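Local coordinates for protein tRNA (cytidine-2'-O-)-methyltransferase TrmJ (Sulfolobus acidocaldarius, PDB 4CNG) that transfers a methyl group from S-adenosyl-L-methionine to the 2'-oxygen of cytidine 32 in tRNA, working as a homodimer of the SPOUT methyltransferase class, at residues 25-30 / 37-42; 48-53 / 123-128; 82-87 / 139-144. The protein carries 1 engineered substitution. One frame throughout, in Å; residues are numbered along the deposited sequence. Where two conformers were deposited one is given.

Contact 1: 25-30 / 37-42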
loop_
_atom_site.group_PDB
_atom_site.type_symbol
_atom_site.label_atom_id
_atom_site.label_comp_id
_atom_site.label_asym_id
_atom_site.label_seq_id
_atom_site.Cartn_x
_atom_site.Cartn_y
_atom_site.Cartn_z
ATOM N N LEU A 25 -5.313 -11.961 8.734
ATOM C CA LEU A 25 -5.732 -10.648 8.350
ATOM C C LEU A 25 -7.241 -10.538 8.567
ATOM O O LEU A 25 -7.970 -11.382 8.067
ATOM C CB LEU A 25 -5.390 -10.397 6.878
ATOM C CG LEU A 25 -5.744 -9.053 6.321
ATOM C CD1 LEU A 25 -5.003 -7.951 7.025
ATOM C CD2 LEU A 25 -5.470 -9.047 4.836
ATOM N N VAL A 26 -7.658 -9.525 9.306
ATOM C CA VAL A 26 -9.069 -9.260 9.594
ATOM C C VAL A 26 -9.428 -7.880 9.076
ATOM O O VAL A 26 -8.856 -6.895 9.497
ATOM C CB VAL A 26 -9.369 -9.351 11.128
ATOM C CG1 VAL A 26 -10.824 -9.008 11.394
ATOM C CG2 VAL A 26 -8.971 -10.696 11.683
ATOM N N ILE A 27 -10.405 -7.840 8.169
ATOM C CA ILE A 27 -10.881 -6.601 7.603
ATOM C C ILE A 27 -12.317 -6.387 8.086
ATOM O O ILE A 27 -13.180 -7.203 7.822
ATOM C CB ILE A 27 -10.820 -6.600 6.063
ATOM C CG1 ILE A 27 -9.481 -7.093 5.529
ATOM C CG2 ILE A 27 -11.161 -5.247 5.507
ATOM C CD1 ILE A 27 -8.307 -6.243 5.954
ATOM N N VAL A 28 -12.548 -5.286 8.768
ATOM C CA VAL A 28 -13.844 -5.030 9.414
ATOM C C VAL A 28 -14.736 -4.174 8.520
ATOM O O VAL A 28 -14.451 -3.015 8.236
ATOM C CB VAL A 28 -13.660 -4.375 10.770
ATOM C CG1 VAL A 28 -15.009 -4.130 11.466
ATOM C CG2 VAL A 28 -12.769 -5.212 11.655
ATOM N N GLU A 29 -15.848 -4.771 8.074
ATOM C CA GLU A 29 -16.891 -4.093 7.310
ATOM C C GLU A 29 -16.375 -3.272 6.132
ATOM O O GLU A 29 -16.731 -2.104 5.980
ATOM C CB GLU A 29 -17.795 -3.286 8.245
ATOM C CG GLU A 29 -18.560 -4.190 9.213
ATOM C CD GLU A 29 -19.605 -3.486 10.076
ATOM O OE1 GLU A 29 -19.509 -2.266 10.274
ATOM O OE2 GLU A 29 -20.514 -4.178 10.583
ATOM N N PRO A 30 -15.582 -3.892 5.270
ATOM C CA PRO A 30 -15.099 -3.107 4.110
ATOM C C PRO A 30 -16.240 -2.669 3.249
ATOM O O PRO A 30 -17.171 -3.430 2.954
ATOM C CB PRO A 30 -14.176 -4.062 3.395
ATOM C CG PRO A 30 -14.717 -5.413 3.788
ATOM C CD PRO A 30 -15.153 -5.275 5.236
ATOM N N GLY A 37 -10.965 -6.294 -3.213
ATOM C CA GLY A 37 -10.217 -7.011 -4.209
ATOM C C GLY A 37 -8.713 -6.816 -4.123
ATOM O O GLY A 37 -7.935 -7.766 -4.224
ATOM N N PHE A 38 -8.299 -5.572 -3.901
ATOM C CA PHE A 38 -6.892 -5.280 -3.751
ATOM C C PHE A 38 -6.300 -5.964 -2.549
ATOM O O PHE A 38 -5.151 -6.419 -2.588
ATOM C CB PHE A 38 -6.661 -3.762 -3.669
ATOM C CG PHE A 38 -6.863 -3.021 -4.953
ATOM C CD1 PHE A 38 -6.467 -3.565 -6.149
ATOM C CD2 PHE A 38 -7.466 -1.781 -4.935
ATOM C CE1 PHE A 38 -6.591 -2.832 -7.330
ATOM C CE2 PHE A 38 -7.549 -1.027 -6.088
ATOM C CZ PHE A 38 -7.250 -1.621 -7.287
ATOM N N ILE A 39 -7.064 -6.062 -1.452
ATOM C CA ILE A 39 -6.603 -6.787 -0.298
ATOM C C ILE A 39 -6.449 -8.289 -0.589
ATOM O O ILE A 39 -5.451 -8.894 -0.209
ATOM C CB ILE A 39 -7.539 -6.541 0.903
ATOM C CG1 ILE A 39 -7.379 -5.108 1.390
ATOM C CG2 ILE A 39 -7.248 -7.529 2.015
ATOM C CD1 ILE A 39 -8.476 -4.619 2.311
ATOM N N ALA A 40 -7.412 -8.863 -1.296
ATOM C CA ALA A 40 -7.290 -10.267 -1.663
ATOM C C ALA A 40 -6.034 -10.550 -2.491
ATOM O O ALA A 40 -5.365 -11.550 -2.305
ATOM C CB ALA A 40 -8.541 -10.729 -2.389
ATOM N N ARG A 41 -5.715 -9.649 -3.402
ATOM C CA ARG A 41 -4.471 -9.768 -4.182
ATOM C C ARG A 41 -3.256 -9.763 -3.270
ATOM O O ARG A 41 -2.359 -10.600 -3.401
ATOM C CB ARG A 41 -4.414 -8.641 -5.199
ATOM C CG ARG A 41 -3.253 -8.790 -6.164
ATOM C CD ARG A 41 -3.245 -7.713 -7.222
ATOM N NE ARG A 41 -2.096 -7.872 -8.104
ATOM C CZ ARG A 41 -1.983 -7.286 -9.277
ATOM N NH1 ARG A 41 -2.891 -6.421 -9.708
ATOM N NH2 ARG A 41 -0.882 -7.494 -9.968
ATOM N N LEU A 42 -3.221 -8.834 -2.313
ATOM C CA LEU A 42 -2.113 -8.727 -1.368
ATOM C C LEU A 42 -1.959 -9.985 -0.522
ATOM O O LEU A 42 -0.848 -10.353 -0.161
ATOM C CB LEU A 42 -2.284 -7.493 -0.497
ATOM C CG LEU A 42 -2.055 -6.169 -1.203
ATOM C CD1 LEU A 42 -2.675 -5.049 -0.408
ATOM C CD2 LEU A 42 -0.565 -5.934 -1.495
#
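Ile-39 is the one helical residue through which 37-42 touches 25-30, and it meets two strand residues, Leu-25 and Ile-27. The helical path is documented at the start of the segment, where Arg-41 N bonds to Gly-37 O at 3.0 Å, and in the next step, where Leu-42 N bonds to Phe-38 O at 3.1 Å. Phe-38 turns to the dimer interface instead of the strand: its ring meets that of His-164 of the second subunit, with the planes at about 55°, and it also packs on Phe-38 of that subunit. At Ile-39 the two branches divide the work. CG2, anti to the backbone N, reaches Leu-25 CD2 at 3.7 Å, the nearest approach between the two segments, and the two side chains pass at a slant. CG1 lies beside the backbone N (chi1 -70°) and the chain is extended past it, which carries CD1 out to Ile-27. There the two isoleucines come tip to tip, with Ile-39 CD1 4.0 Å from Ile-27 CD1. Ile-27 CG1 lies 4.2 Å from Ile-39 CG2 and equally far from Ile-39 CD1, which means that Ile-27 touches both branches of Ile-39. The contact is thus purely apolar, with no hydrogen bond across; the two segments bury 122 Å² between them, nearly all of it at these three residues, and the backbones stay 9.0 Å apart between Ile-27 CA and Ile-39 CA. Arg-41, farther along, bonds through NH2 to Val-159 O of the second subunit. This is the strand-to-helix half of the beta-alpha-beta unit made by strand 22-28, helix 33-45 and strand 50-54. Phe-51 of strand 50-54 packs on all three touching residues, while helix 162-175 lies alongside, with Ser-163 against Ile-39, Val-166 against Leu-25 and Leu-170 against Leu-42.

Contact 2: 48-53 / 123-128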
loop_
_atom_site.group_PDB
_atom_site.type_symbol
_atom_site.label_atom_id
_atom_site.label_comp_id
_atom_site.label_asym_id
_atom_site.label_seq_id
_atom_site.Cartn_x
_atom_site.Cartn_y
_atom_site.Cartn_z
ATOM N N ILE A 48 -0.343 -14.527 3.203
ATOM C CA ILE A 48 -1.037 -14.459 4.479
ATOM C C ILE A 48 -1.749 -15.790 4.718
ATOM O O ILE A 48 -2.332 -16.369 3.802
ATOM C CB ILE A 48 -2.014 -13.273 4.457
ATOM C CG1 ILE A 48 -1.239 -11.960 4.560
ATOM C CG2 ILE A 48 -3.099 -13.402 5.496
ATOM C CD1 ILE A 48 -0.505 -11.793 5.871
ATOM N N ASP A 49 -1.708 -16.275 5.952
ATOM C CA ASP A 49 -2.209 -17.602 6.269
ATOM C C ASP A 49 -3.749 -17.697 6.321
ATOM O O ASP A 49 -4.312 -18.689 5.899
ATOM C CB ASP A 49 -1.617 -18.049 7.597
ATOM C CG ASP A 49 -0.099 -18.047 7.566
ATOM O OD1 ASP A 49 0.451 -18.950 6.923
ATOM O OD2 ASP A 49 0.534 -17.136 8.154
ATOM N N GLU A 50 -4.406 -16.704 6.901
ATOM C CA GLU A 50 -5.863 -16.701 7.126
ATOM C C GLU A 50 -6.367 -15.302 6.824
ATOM O O GLU A 50 -5.677 -14.319 7.081
ATOM C CB GLU A 50 -6.151 -17.055 8.590
ATOM C CG GLU A 50 -5.740 -18.459 8.965
ATOM C CD GLU A 50 -6.058 -18.833 10.401
ATOM O OE1 GLU A 50 -6.425 -17.965 11.213
ATOM O OE2 GLU A 50 -5.832 -20.015 10.746
ATOM N N PHE A 51 -7.568 -15.231 6.260
ATOM C CA PHE A 51 -8.139 -13.998 5.762
ATOM C C PHE A 51 -9.620 -14.001 6.123
ATOM O O PHE A 51 -10.391 -14.764 5.553
ATOM C CB PHE A 51 -7.912 -13.924 4.230
ATOM C CG PHE A 51 -8.546 -12.752 3.534
ATOM C CD1 PHE A 51 -8.661 -11.516 4.108
ATOM C CD2 PHE A 51 -8.940 -12.906 2.228
ATOM C CE1 PHE A 51 -9.183 -10.456 3.403
ATOM C CE2 PHE A 51 -9.472 -11.851 1.500
ATOM C CZ PHE A 51 -9.625 -10.625 2.109
ATOM N N TYR A 52 -9.972 -13.104 7.046
ATOM C CA TYR A 52 -11.341 -12.948 7.540
ATOM C C TYR A 52 -11.861 -11.572 7.208
ATOM O O TYR A 52 -11.158 -10.575 7.371
ATOM C CB TYR A 52 -11.390 -13.134 9.084
ATOM C CG TYR A 52 -11.392 -14.535 9.559
ATOM C CD1 TYR A 52 -10.319 -15.363 9.394
ATOM C CD2 TYR A 52 -12.460 -15.015 10.282
ATOM C CE1 TYR A 52 -10.307 -16.654 9.860
ATOM C CE2 TYR A 52 -12.479 -16.309 10.772
ATOM C CZ TYR A 52 -11.365 -17.113 10.603
ATOM O OH TYR A 52 -11.360 -18.406 11.078
ATOM N N VAL A 53 -13.131 -11.513 6.837
ATOM C CA VAL A 53 -13.799 -10.274 6.568
ATOM C C VAL A 53 -15.099 -10.277 7.375
ATOM O O VAL A 53 -15.882 -11.216 7.290
ATOM C CB VAL A 53 -14.041 -10.111 5.065
ATOM C CG1 VAL A 53 -14.782 -8.833 4.790
ATOM C CG2 VAL A 53 -12.711 -10.032 4.334
ATOM N N ASP A 123 6.827 -16.364 17.132
ATOM C CA ASP A 123 6.256 -17.620 17.618
ATOM C C ASP A 123 4.801 -17.508 18.035
ATOM O O ASP A 123 4.344 -18.255 18.905
ATOM C CB ASP A 123 7.080 -18.162 18.793
ATOM C CG ASP A 123 6.906 -19.664 18.989
ATOM O OD1 ASP A 123 6.306 -20.321 18.107
ATOM O OD2 ASP A 123 7.387 -20.193 20.020
ATOM N N LYS A 124 4.034 -16.660 17.344
ATOM C CA LYS A 124 2.634 -16.488 17.704
ATOM C C LYS A 124 1.726 -16.492 16.499
ATOM O O LYS A 124 2.143 -16.183 15.386
ATOM C CB LYS A 124 2.424 -15.173 18.448
ATOM C CG LYS A 124 3.062 -15.132 19.820
ATOM C CD LYS A 124 2.800 -13.788 20.483
ATOM C CE LYS A 124 3.837 -13.485 21.554
ATOM N NZ LYS A 124 5.176 -13.131 20.997
ATOM N N LYS A 125 0.470 -16.816 16.760
ATOM C CA LYS A 125 -0.626 -16.562 15.837
ATOM C C LYS A 125 -1.224 -15.183 16.125
ATOM O O LYS A 125 -1.712 -14.925 17.231
ATOM C CB LYS A 125 -1.697 -17.635 15.982
ATOM C CG LYS A 125 -2.805 -17.497 14.960
ATOM C CD LYS A 125 -3.781 -18.660 14.992
ATOM C CE LYS A 125 -3.730 -19.425 13.685
ATOM N NZ LYS A 125 -5.067 -19.926 13.291
ATOM N N VAL A 126 -1.169 -14.301 15.138
ATOM C CA VAL A 126 -1.527 -12.924 15.345
ATOM C C VAL A 126 -2.572 -12.479 14.334
ATOM O O VAL A 126 -2.405 -12.706 13.122
ATOM C CB VAL A 126 -0.285 -12.029 15.224
ATOM C CG1 VAL A 126 -0.641 -10.597 15.532
ATOM C CG2 VAL A 126 0.804 -12.522 16.161
ATOM N N ALA A 127 -3.605 -11.792 14.827
ATOM C CA ALA A 127 -4.574 -11.124 13.966
ATOM C C ALA A 127 -4.185 -9.669 13.808
ATOM O O ALA A 127 -3.986 -8.966 14.788
ATOM C CB ALA A 127 -5.965 -11.232 14.566
ATOM N N PHE A 128 -4.111 -9.232 12.552
ATOM C CA PHE A 128 -3.931 -7.826 12.185
ATOM C C PHE A 128 -5.268 -7.314 11.699
ATOM O O PHE A 128 -5.793 -7.836 10.718
ATOM C CB PHE A 128 -2.850 -7.643 11.113
ATOM C CG PHE A 128 -1.446 -7.736 11.633
ATOM C CD1 PHE A 128 -0.840 -8.954 11.890
ATOM C CD2 PHE A 128 -0.780 -6.600 12.042
ATOM C CE1 PHE A 128 0.449 -9.011 12.422
ATOM C CE2 PHE A 128 0.515 -6.645 12.519
ATOM C CZ PHE A 128 1.095 -7.855 12.736
#
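Glu-50 and Lys-125 form a salt bridge between two strands of the parallel sheet of this SPOUT methyltransferase. The strands concerned, 50-54 and 125-130, are not neighbours: strand 22-28 runs between them, which is why the nearest CA atoms, those of Glu-50 and Ala-127, are 8.9 Å apart and the connection depends on long side chains. Just ahead of strand 50-54, Asp-49 is tied to that middle strand, its OD2 accepting from Ile-23 N. Glu-50 follows, its side chain setting out toward 123-128. Its CG lies beside the backbone N and the chain is extended beyond it (chi2 -178°), which brings the carboxylate up to where Lys-125, reaching over from the other side of the middle strand, can meet it. Lys-125 NZ donates to Glu-50 OE2 at 2.7 Å, arriving on the syn side but 27° out of the carboxylate plane. The other oxygen, OE1, has a second cationic partner in Arg-24 NE, on the middle strand itself. Two positive groups around one carboxylate would be expected to stabilise its charged form. Two residues on, Tyr-52 offers its ring to the same Arg-24 in a cation-pi contact. Both bridging residues are only partly exposed, and the contact is a surface one, away from the cofactor site. Lys-125 starts with CG anti to its N and then bends at chi3 (-116°) and chi4. The side chains cross at about a right angle, and Lys-125 CE comes to rest 3.7 Å from Glu-50 OE2 and 3.9 Å from Glu-50 OE1.

Contact 3: 82-87 / 139-144. With SAH (S-adenosyl-L-homocysteine), chain D.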
loop_
_atom_site.group_PDB
_atom_site.type_symbol
_atom_site.label_atom_id
_atom_site.label_comp_id
_atom_site.label_asym_id
_atom_site.label_seq_id
_atom_site.Cartn_x
_atom_site.Cartn_y
_atom_site.Cartn_z
ATOM N N ASN A 82 -20.132 -12.623 10.755
ATOM C CA ASN A 82 -21.002 -11.509 11.045
ATOM C C ASN A 82 -20.494 -10.568 12.101
ATOM O O ASN A 82 -20.854 -9.366 12.100
ATOM C CB ASN A 82 -22.399 -11.945 11.368
ATOM C CG ASN A 82 -23.394 -10.782 11.293
ATOM O OD1 ASN A 82 -24.188 -10.614 12.193
ATOM N ND2 ASN A 82 -23.289 -9.931 10.268
ATOM N N ASN A 83 -19.639 -11.067 12.978
ATOM C CA ASN A 83 -19.263 -10.280 14.151
ATOM C C ASN A 83 -17.775 -10.243 14.332
ATOM O O ASN A 83 -17.035 -11.181 14.000
ATOM C CB ASN A 83 -19.869 -10.836 15.436
ATOM C CG ASN A 83 -19.354 -12.220 15.754
ATOM O OD1 ASN A 83 -18.398 -12.393 16.669
ATOM N ND2 ASN A 83 -19.936 -13.227 15.051
ATOM N N PHE A 84 -17.346 -9.113 14.838
ATOM C CA PHE A 84 -15.954 -8.904 15.146
ATOM C C PHE A 84 -15.336 -9.997 16.022
ATOM O O PHE A 84 -14.245 -10.517 15.789
ATOM C CB PHE A 84 -15.835 -7.541 15.803
ATOM C CG PHE A 84 -14.450 -7.153 16.135
ATOM C CD1 PHE A 84 -13.614 -6.658 15.159
ATOM C CD2 PHE A 84 -14.037 -7.103 17.419
ATOM C CE1 PHE A 84 -12.393 -6.144 15.478
ATOM C CE2 PHE A 84 -12.773 -6.675 17.734
ATOM C CZ PHE A 84 -11.945 -6.200 16.761
ATOM N N ASP A 85 -16.045 -10.340 17.080
ATOM C CA ASP A 85 -15.535 -11.298 18.039
ATOM C C ASP A 85 -15.199 -12.618 17.373
ATOM O O ASP A 85 -14.265 -13.287 17.786
ATOM C CB ASP A 85 -16.533 -11.571 19.160
ATOM C CG ASP A 85 -16.833 -10.364 20.039
ATOM O OD1 ASP A 85 -16.003 -9.477 20.188
ATOM O OD2 ASP A 85 -17.824 -10.442 20.813
ATOM N N ASP A 86 -16.016 -13.058 16.425
ATOM C CA ASP A 86 -15.769 -14.359 15.782
ATOM C C ASP A 86 -14.527 -14.414 14.872
ATOM O O ASP A 86 -13.992 -15.482 14.574
ATOM C CB ASP A 86 -17.015 -14.807 15.007
ATOM C CG ASP A 86 -18.136 -15.370 15.926
ATOM O OD1 ASP A 86 -18.041 -15.208 17.191
ATOM O OD2 ASP A 86 -19.152 -15.941 15.356
ATOM N N ALA A 87 -14.107 -13.233 14.441
ATOM C CA ALA A 87 -12.938 -13.093 13.585
ATOM C C ALA A 87 -11.615 -13.075 14.336
ATOM O O ALA A 87 -10.561 -13.287 13.720
ATOM C CB ALA A 87 -13.083 -11.858 12.715
ATOM N N ARG A 139 -14.192 2.421 19.182
ATOM C CA ARG A 139 -13.383 2.445 20.378
ATOM C C ARG A 139 -13.399 1.098 21.069
ATOM O O ARG A 139 -12.383 0.639 21.558
ATOM C CB ARG A 139 -13.868 3.540 21.311
ATOM C CG ARG A 139 -13.140 3.622 22.639
ATOM C CD ARG A 139 -11.674 3.980 22.428
ATOM N NE ARG A 139 -10.933 4.070 23.685
ATOM C CZ ARG A 139 -10.365 3.036 24.303
ATOM N NH1 ARG A 139 -10.449 1.816 23.785
ATOM N NH2 ARG A 139 -9.721 3.222 25.448
ATOM N N GLU A 140 -14.565 0.409 21.021
ATOM C CA GLU A 140 -14.686 -0.909 21.650
ATOM C C GLU A 140 -13.917 -2.009 20.880
ATOM O O GLU A 140 -13.348 -2.910 21.506
ATOM C CB GLU A 140 -16.133 -1.317 21.814
ATOM C CG GLU A 140 -16.310 -2.649 22.489
ATOM C CD GLU A 140 -15.829 -2.725 23.914
ATOM O OE1 GLU A 140 -15.548 -1.667 24.556
ATOM O OE2 GLU A 140 -15.803 -3.876 24.419
ATOM N N GLU A 141 -13.863 -1.956 19.547
ATOM C CA GLU A 141 -13.039 -2.877 18.784
ATOM C C GLU A 141 -11.577 -2.733 19.202
ATOM O O GLU A 141 -10.840 -3.729 19.316
ATOM C CB GLU A 141 -13.259 -2.633 17.294
ATOM C CG GLU A 141 -14.621 -3.124 16.810
ATOM C CD GLU A 141 -15.070 -2.641 15.443
ATOM O OE1 GLU A 141 -14.504 -1.666 14.882
ATOM O OE2 GLU A 141 -16.124 -3.166 14.993
ATOM N N ILE A 142 -11.114 -1.495 19.404
ATOM C CA ILE A 142 -9.767 -1.258 19.852
ATOM C C ILE A 142 -9.576 -1.733 21.277
ATOM O O ILE A 142 -8.545 -2.301 21.606
ATOM C CB ILE A 142 -9.351 0.225 19.657
ATOM C CG1 ILE A 142 -9.323 0.586 18.162
ATOM C CG2 ILE A 142 -8.038 0.535 20.333
ATOM C CD1 ILE A 142 -9.215 2.054 17.858
ATOM N N ALA A 143 -10.594 -1.588 22.143
ATOM C CA ALA A 143 -10.525 -2.104 23.504
ATOM C C ALA A 143 -10.360 -3.606 23.563
ATOM O O ALA A 143 -9.690 -4.094 24.470
ATOM C CB ALA A 143 -11.758 -1.698 24.312
ATOM N N LYS A 144 -10.918 -4.318 22.585
ATOM C CA LYS A 144 -10.837 -5.765 22.475
ATOM C C LYS A 144 -9.529 -6.232 21.864
ATOM O O LYS A 144 -9.296 -7.426 21.761
ATOM C CB LYS A 144 -11.999 -6.272 21.638
ATOM C CG LYS A 144 -13.326 -6.253 22.365
ATOM C CD LYS A 144 -14.456 -6.574 21.405
ATOM C CE LYS A 144 -15.793 -6.689 22.125
ATOM N NZ LYS A 144 -16.875 -6.998 21.141
HETATM N N SAH D . -12.383 5.339 14.420
HETATM C CA SAH D . -11.067 5.821 14.941
HETATM C CB SAH D . -10.936 5.438 16.415
HETATM C CG SAH D . -12.002 5.973 17.344
HETATM S SD SAH D . -11.536 5.478 18.959
HETATM C C SAH D . -9.936 5.145 14.259
HETATM O O SAH D . -10.148 3.979 13.899
HETATM O OXT SAH D . -8.832 5.684 14.206
HETATM C "C5'" SAH D . -10.031 6.342 19.121
HETATM C "C4'" SAH D . -9.932 6.926 20.524
HETATM O "O4'" SAH D . -8.621 7.421 20.763
HETATM C "C3'" SAH D . -10.875 8.104 20.740
HETATM O "O3'" SAH D . -12.079 7.685 21.369
HETATM C "C2'" SAH D . -10.104 9.084 21.608
HETATM O "O2'" SAH D . -10.690 9.257 22.910
HETATM C "C1'" SAH D . -8.719 8.458 21.740
HETATM N N9 SAH D . -7.649 9.406 21.421
HETATM C C8 SAH D . -6.454 9.412 22.032
HETATM N N7 SAH D . -5.613 10.257 21.394
HETATM C C5 SAH D . -6.265 10.746 20.323
HETATM C C6 SAH D . -5.938 11.693 19.245
HETATM N N6 SAH D . -4.710 12.268 19.202
HETATM N N1 SAH D . -6.898 11.944 18.316
HETATM C C2 SAH D . -8.112 11.348 18.361
HETATM N N3 SAH D . -8.480 10.466 19.316
HETATM C C4 SAH D . -7.593 10.115 20.287
#
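Phe-84 lays one ring face on the aliphatic part of Glu-141. The evidence for a CH-pi contact is direct: Glu-141 CG stands 3.8 Å from the centroid of the Phe-84 ring and 2° off its normal. Lys-144 comes to the same ring at its edge, CB lying 4.0 Å from Phe-84 CE2. With CG anti to the backbone N (chi1 -178°), the ring extends toward helix 139-143. An alanine here is likely to leave Glu-141 CG and Lys-144 CB facing a gap, and the glutamate chain with less to limit its swing. In this SPOUT fold, helix 139-143 follows strand 125-130 and borders a cofactor-product pocket. Among the charged groups, Lys-144 NZ forms a salt bridge with Asp-85, donating to OD1 at 2.8 Å, on the syn side and 29° out of the carboxylate plane. The Glu-141 carboxylate is held elsewhere, OE1 accepting from Thr-138 N and pairing with Arg-132 NH1. Asn-83 is the N-cap of the short, weakly bonded helix at about 84-87, its OD1 accepting from Asp-86 N. In a separate bond, Asn-83 ND2 donates to Asp-86 OD2 at 2.8 Å, from above that carboxylate. Contact with the ligand comes from Arg-139, whose CD lies 3.8 Å from SD of S-adenosyl-L-homocysteine; Ile-142 CD1 is 4.1 Å from the ligand's CB.

How the contacts relate
Contacts 1 and 2 have centres about 12 Å apart and share the central parallel sheet, in which strand 22-28 lies between strands 50-54 and 125-130. Leu-25 O to Tyr-52 N (2.8 Å) and Val-26 N to Phe-128 O (2.9 Å) are probable hydrogen bonds linking them. Contact 3 lies about 16 Å from contact 1 and 15 Å from contact 2, centre to centre, and reaches strand 22-28 where Val-28 packs on Phe-84 and Glu-141. Along the chain, contact 1 closes before either of the others opens, whereas contacts 2 and 3 alternate their segments. The dimer-facing helix 33-45 and the ligand-lining helix 139-143 are thereby joined through one sheet.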